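Local coordinates for putative NADH Oxidase (Clostridium acetobutylicum, PDB 3E10) that probably acts as an FMN-dependent oxidoreductase of the nitroreductase family, binding its flavin as a two-chain assembly, at the interface of chains A and B. Numbering follows the deposited sequence. Chains: chain A/B, Putative NADH Oxidase.

Contact 1: the interface of chains A and B. Residues chain A 90, 117-119; chain B 87-88, 91.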
# COMPACT_ATOMS: atom_id res chain seq x y z
N GLU A 90 -4.71 9.06 -0.34
CA GLU A 90 -3.28 8.71 -0.45
C GLU A 90 -3.05 7.25 -0.08
O GLU A 90 -2.15 6.60 -0.59
CB GLU A 90 -2.37 9.57 0.45
CG GLU A 90 -2.22 11.01 0.06
CD GLU A 90 -1.02 11.71 0.73
OE1 GLU A 90 0.04 11.08 1.09
OE2 GLU A 90 -1.15 12.94 0.89
N GLN A 117 3.15 13.04 -4.67
CA GLN A 117 2.31 13.60 -3.60
C GLN A 117 3.01 13.38 -2.25
O GLN A 117 3.54 12.30 -2.00
CB GLN A 117 0.95 12.89 -3.60
CG GLN A 117 0.05 13.18 -2.40
CD GLN A 117 -0.55 14.57 -2.40
OE1 GLN A 117 -0.35 15.35 -3.31
NE2 GLN A 117 -1.30 14.87 -1.34
N PRO A 118 3.00 14.39 -1.37
CA PRO A 118 2.47 15.75 -1.45
C PRO A 118 3.49 16.85 -1.76
O PRO A 118 3.24 18.03 -1.41
CB PRO A 118 1.96 15.97 -0.03
CG PRO A 118 3.07 15.35 0.81
CD PRO A 118 3.52 14.11 -0.02
N ILE A 119 4.59 16.52 -2.40
CA ILE A 119 5.63 17.50 -2.70
C ILE A 119 5.14 18.42 -3.81
O ILE A 119 4.93 18.00 -4.94
CB ILE A 119 6.96 16.84 -3.14
CG1 ILE A 119 7.40 15.76 -2.15
CG2 ILE A 119 8.06 17.88 -3.30
CD1 ILE A 119 7.40 16.21 -0.70
N GLU B 87 6.80 13.79 4.86
CA GLU B 87 5.73 14.06 3.94
C GLU B 87 5.06 12.78 3.43
O GLU B 87 3.92 12.83 2.95
CB GLU B 87 6.28 14.82 2.73
CG GLU B 87 6.73 16.25 3.01
CD GLU B 87 8.19 16.37 3.49
OE1 GLU B 87 8.88 15.35 3.72
OE2 GLU B 87 8.65 17.54 3.62
N MSE B 88 5.78 11.67 3.48
CA MSE B 88 5.25 10.46 2.84
C MSE B 88 4.99 9.30 3.80
O MSE B 88 4.73 8.21 3.36
CB MSE B 88 6.16 10.03 1.69
CG MSE B 88 6.01 10.90 0.46
SE MSE B 88 7.44 10.67 -0.78
CE MSE B 88 7.06 12.19 -1.87
N GLN B 91 2.07 6.89 3.24
CA GLN B 91 2.21 6.01 2.08
C GLN B 91 3.01 4.77 2.44
O GLN B 91 2.62 3.65 2.07
CB GLN B 91 2.87 6.78 0.93
CG GLN B 91 1.99 7.96 0.47
CD GLN B 91 2.63 8.81 -0.61
OE1 GLN B 91 3.37 8.30 -1.45
NE2 GLN B 91 2.36 10.13 -0.58
O HOH W 1 2.00 10.87 3.56

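Contact 2: the interface of chains A and B. Residues chain A 44-46, 77, 130, 132, 136; chain B 162, 164, 168.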
# COMPACT_ATOMS: atom_id res chain seq x y z
N GLU A 44 -6.86 6.65 -11.43
CA GLU A 44 -6.72 6.77 -12.87
C GLU A 44 -5.22 6.55 -13.14
O GLU A 44 -4.37 6.87 -12.31
CB GLU A 44 -7.12 8.17 -13.35
CG GLU A 44 -8.59 8.54 -13.08
CD GLU A 44 -9.53 7.94 -14.06
OE1 GLU A 44 -9.07 7.34 -15.04
OE2 GLU A 44 -10.77 8.10 -13.89
N PHE A 45 -4.91 6.01 -14.31
CA PHE A 45 -3.53 5.67 -14.65
C PHE A 45 -3.16 6.18 -16.03
O PHE A 45 -3.92 5.96 -16.96
CB PHE A 45 -3.35 4.14 -14.67
CG PHE A 45 -3.83 3.46 -13.43
CD1 PHE A 45 -5.15 3.03 -13.34
CD2 PHE A 45 -2.99 3.25 -12.36
CE1 PHE A 45 -5.63 2.43 -12.18
CE2 PHE A 45 -3.47 2.65 -11.19
CZ PHE A 45 -4.77 2.25 -11.09
N ILE A 46 -1.99 6.80 -16.17
CA ILE A 46 -1.44 7.08 -17.49
C ILE A 46 -0.30 6.11 -17.74
O ILE A 46 0.63 6.03 -16.96
CB ILE A 46 -0.91 8.54 -17.64
CG1 ILE A 46 -1.95 9.54 -17.18
CG2 ILE A 46 -0.49 8.77 -19.10
CD1 ILE A 46 -1.45 11.00 -17.12
N LEU A 77 -2.76 8.47 -10.52
CA LEU A 77 -3.52 9.69 -10.26
C LEU A 77 -4.80 9.33 -9.49
O LEU A 77 -5.27 8.22 -9.57
CB LEU A 77 -3.95 10.37 -11.57
CG LEU A 77 -2.93 10.53 -12.72
CD1 LEU A 77 -3.65 10.70 -14.14
CD2 LEU A 77 -2.12 11.69 -12.39
N PHE A 130 1.09 16.78 -18.01
CA PHE A 130 -0.04 16.07 -18.56
C PHE A 130 -1.31 16.92 -18.68
O PHE A 130 -2.37 16.41 -19.02
CB PHE A 130 -0.33 14.82 -17.72
CG PHE A 130 0.76 13.79 -17.79
CD1 PHE A 130 0.91 13.01 -18.92
CD2 PHE A 130 1.68 13.66 -16.78
CE1 PHE A 130 1.92 12.06 -19.00
CE2 PHE A 130 2.68 12.72 -16.86
CZ PHE A 130 2.81 11.95 -17.97
N LEU A 132 -3.28 18.29 -16.61
CA LEU A 132 -4.33 17.68 -15.81
C LEU A 132 -5.38 18.67 -15.38
O LEU A 132 -5.07 19.81 -15.04
CB LEU A 132 -3.76 16.98 -14.58
CG LEU A 132 -2.78 15.83 -14.85
CD1 LEU A 132 -2.27 15.31 -13.50
CD2 LEU A 132 -3.42 14.71 -15.73
N ILE A 136 -7.90 16.16 -10.95
CA ILE A 136 -7.03 14.98 -11.15
C ILE A 136 -5.70 15.23 -10.42
O ILE A 136 -4.91 16.11 -10.79
CB ILE A 136 -6.84 14.66 -12.63
CG1 ILE A 136 -8.20 14.45 -13.30
CG2 ILE A 136 -5.91 13.43 -12.86
CD1 ILE A 136 -9.08 13.30 -12.73
N ARG B 162 -10.14 3.43 -16.80
CA ARG B 162 -9.18 4.10 -15.91
C ARG B 162 -7.78 4.16 -16.54
O ARG B 162 -6.86 4.70 -15.94
CB ARG B 162 -9.10 3.41 -14.55
CG ARG B 162 -10.41 3.35 -13.81
CD ARG B 162 -11.11 4.69 -13.65
NE ARG B 162 -12.36 4.48 -12.89
CZ ARG B 162 -12.45 4.47 -11.56
NH1 ARG B 162 -11.42 4.75 -10.78
NH2 ARG B 162 -13.63 4.20 -11.00
N HIS B 164 -5.28 5.43 -19.35
CA HIS B 164 -5.04 6.48 -20.32
C HIS B 164 -3.75 6.18 -21.02
O HIS B 164 -2.70 6.01 -20.39
CB HIS B 164 -4.98 7.83 -19.59
CG HIS B 164 -6.21 8.12 -18.79
ND1 HIS B 164 -7.15 9.04 -19.20
CD2 HIS B 164 -6.68 7.59 -17.64
CE1 HIS B 164 -8.13 9.07 -18.32
NE2 HIS B 164 -7.87 8.20 -17.36
N TYR B 168 -3.32 11.87 -20.78
CA TYR B 168 -4.60 11.75 -20.09
C TYR B 168 -5.75 11.82 -21.09
O TYR B 168 -6.72 11.01 -21.01
CB TYR B 168 -4.76 12.82 -19.00
CG TYR B 168 -5.88 12.44 -18.04
CD1 TYR B 168 -5.61 11.67 -16.92
CD2 TYR B 168 -7.19 12.82 -18.27
CE1 TYR B 168 -6.60 11.30 -16.05
CE2 TYR B 168 -8.21 12.43 -17.37
CZ TYR B 168 -7.88 11.65 -16.29
OH TYR B 168 -8.86 11.24 -15.39
OXT TYR B 168 -5.69 12.66 -22.01
O HOH W 2 -2.02 14.36 -20.87

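Contact 1: the interface of chains A and B
B:Gln91 reaches from the start of helix 89-106 of its chain to A:Glu90, on the same helix of the partner, and to the backbone of A:Gln117. Two hydrogen bonds from its amide nitrogen cross the interface. B:Gln91 NE2 donates to the carboxylate oxygen A:Glu90 OE1 at 3.0 Å and to the carbonyl oxygen A:Gln117 O at 2.8 Å. Both acceptors lie in the plane of the B:Gln91 amide, so the pair uses both N-H directions and fixes the rotation of the flat group. Both acceptors are met from above their own planes: NE2 stands over the A:Glu90 carboxylate, whose plane is 79° from the amide, and over the A:Gln117 carbonyl. Beyond CG the B:Gln91 chain is extended (chi2 176°), which carries the amide across to chain A.

On the A side, the side-chain amide A:Gln117 NE2 donates to A:Glu90 OE2 at 3.0 Å. With one oxygen held by its own chain and the other by the partner, the carboxylate is gripped at both ends. Water 1 adds a longer route: its oxygen lies 3.2 Å from A:Glu90 OE1. The same water 1 oxygen is 2.8 Å from the backbone carbonyl oxygen O of B:Glu87.

Apolar packing flanks this polar group. A:Pro118, which follows a cis peptide bond, sets its ring carbon CG against B:Glu87 CB at 3.8 Å. The methylene CG1 of A:Ile119 meets the terminal methyl CE of selenomethionine B:Met88 at 3.6 Å, the side chains crossing at about a right angle. A:Ile119 CD1 turns instead to the aliphatic part of B:Glu87, touching CG at 3.8 Å.

B:Met88 and B:Gln91 also line an FMN pocket, as does A:Gly115 just before the A segment. The contact thus ties pocket-forming parts of both chains together and probably steadies the flavin site at the dimer interface.

Contact 2: the interface of chains A and B
A:Glu44 OE1, A:Phe45 O and B:Tyr168 O lie in plane at the edge of the B:His164 imidazole, the first and last hydrogen-bonded to its nitrogens, while one face carries CE1 of the B:Tyr168 ring, offset toward the rim. The tyrosine ring in turn has B:His164 CE1 over one face. The two belong to the C-terminal tail of chain B, which reaches over the other subunit, as is common in the nitroreductase family. On chain A, A:Ile46 CD1 covers one face of the A:Phe130 ring toward the rim, and a water sits in plane at its edge.

The carboxylate oxygen A:Glu44 OE1 accepts from B:His164 NE2 at 2.8 Å; the nitrogen stands above the carboxylate plane. B:His164 ND1 donates at 2.7 Å to a lone pair of the C-terminal carboxylate oxygen B:Tyr168 O. Two anionic acceptors would tend to stabilise a positive imidazole.

Tail and strand 43-48 are stitched by backbone bonds, A:Phe45 N to B:Arg162 O at 2.9 Å and B:His164 N to A:Phe45 O at 2.8 Å, with A:Ile46 and B:His164 forming a parallel beta bridge.

B:Tyr168 turns its CG away from the backbone N (chi1 -164°), sending the phenol among chain A side chains. A:Leu77 CD1 meets B:Tyr168 CD1 at 3.5 Å, and A:Leu132 CD2 meets the same atom at 3.9 Å. The methyl A:Ile136 CD1 reaches the hydroxyl B:Tyr168 OH at 3.4 Å. The water bridges B:Tyr168 N and A:Phe130 O.

The C-alpha centres of contact 1 and contact 2 lie about 18 Å apart, and the two share no residue. Contact 1 joins the starts of helix 89-106 in both chains to the segment after strand 110-115, close to the FMN pocket; contact 2 adds the short strand 163-165 of chain B to strand 43-48 of chain A. Two-fold symmetry repeats each with the chains exchanged, so both subunits give and receive a tail. Pocket-side packing and reciprocal tail exchange therefore work on different parts of each subunit, which suggests a stable dimer with composite flavin sites.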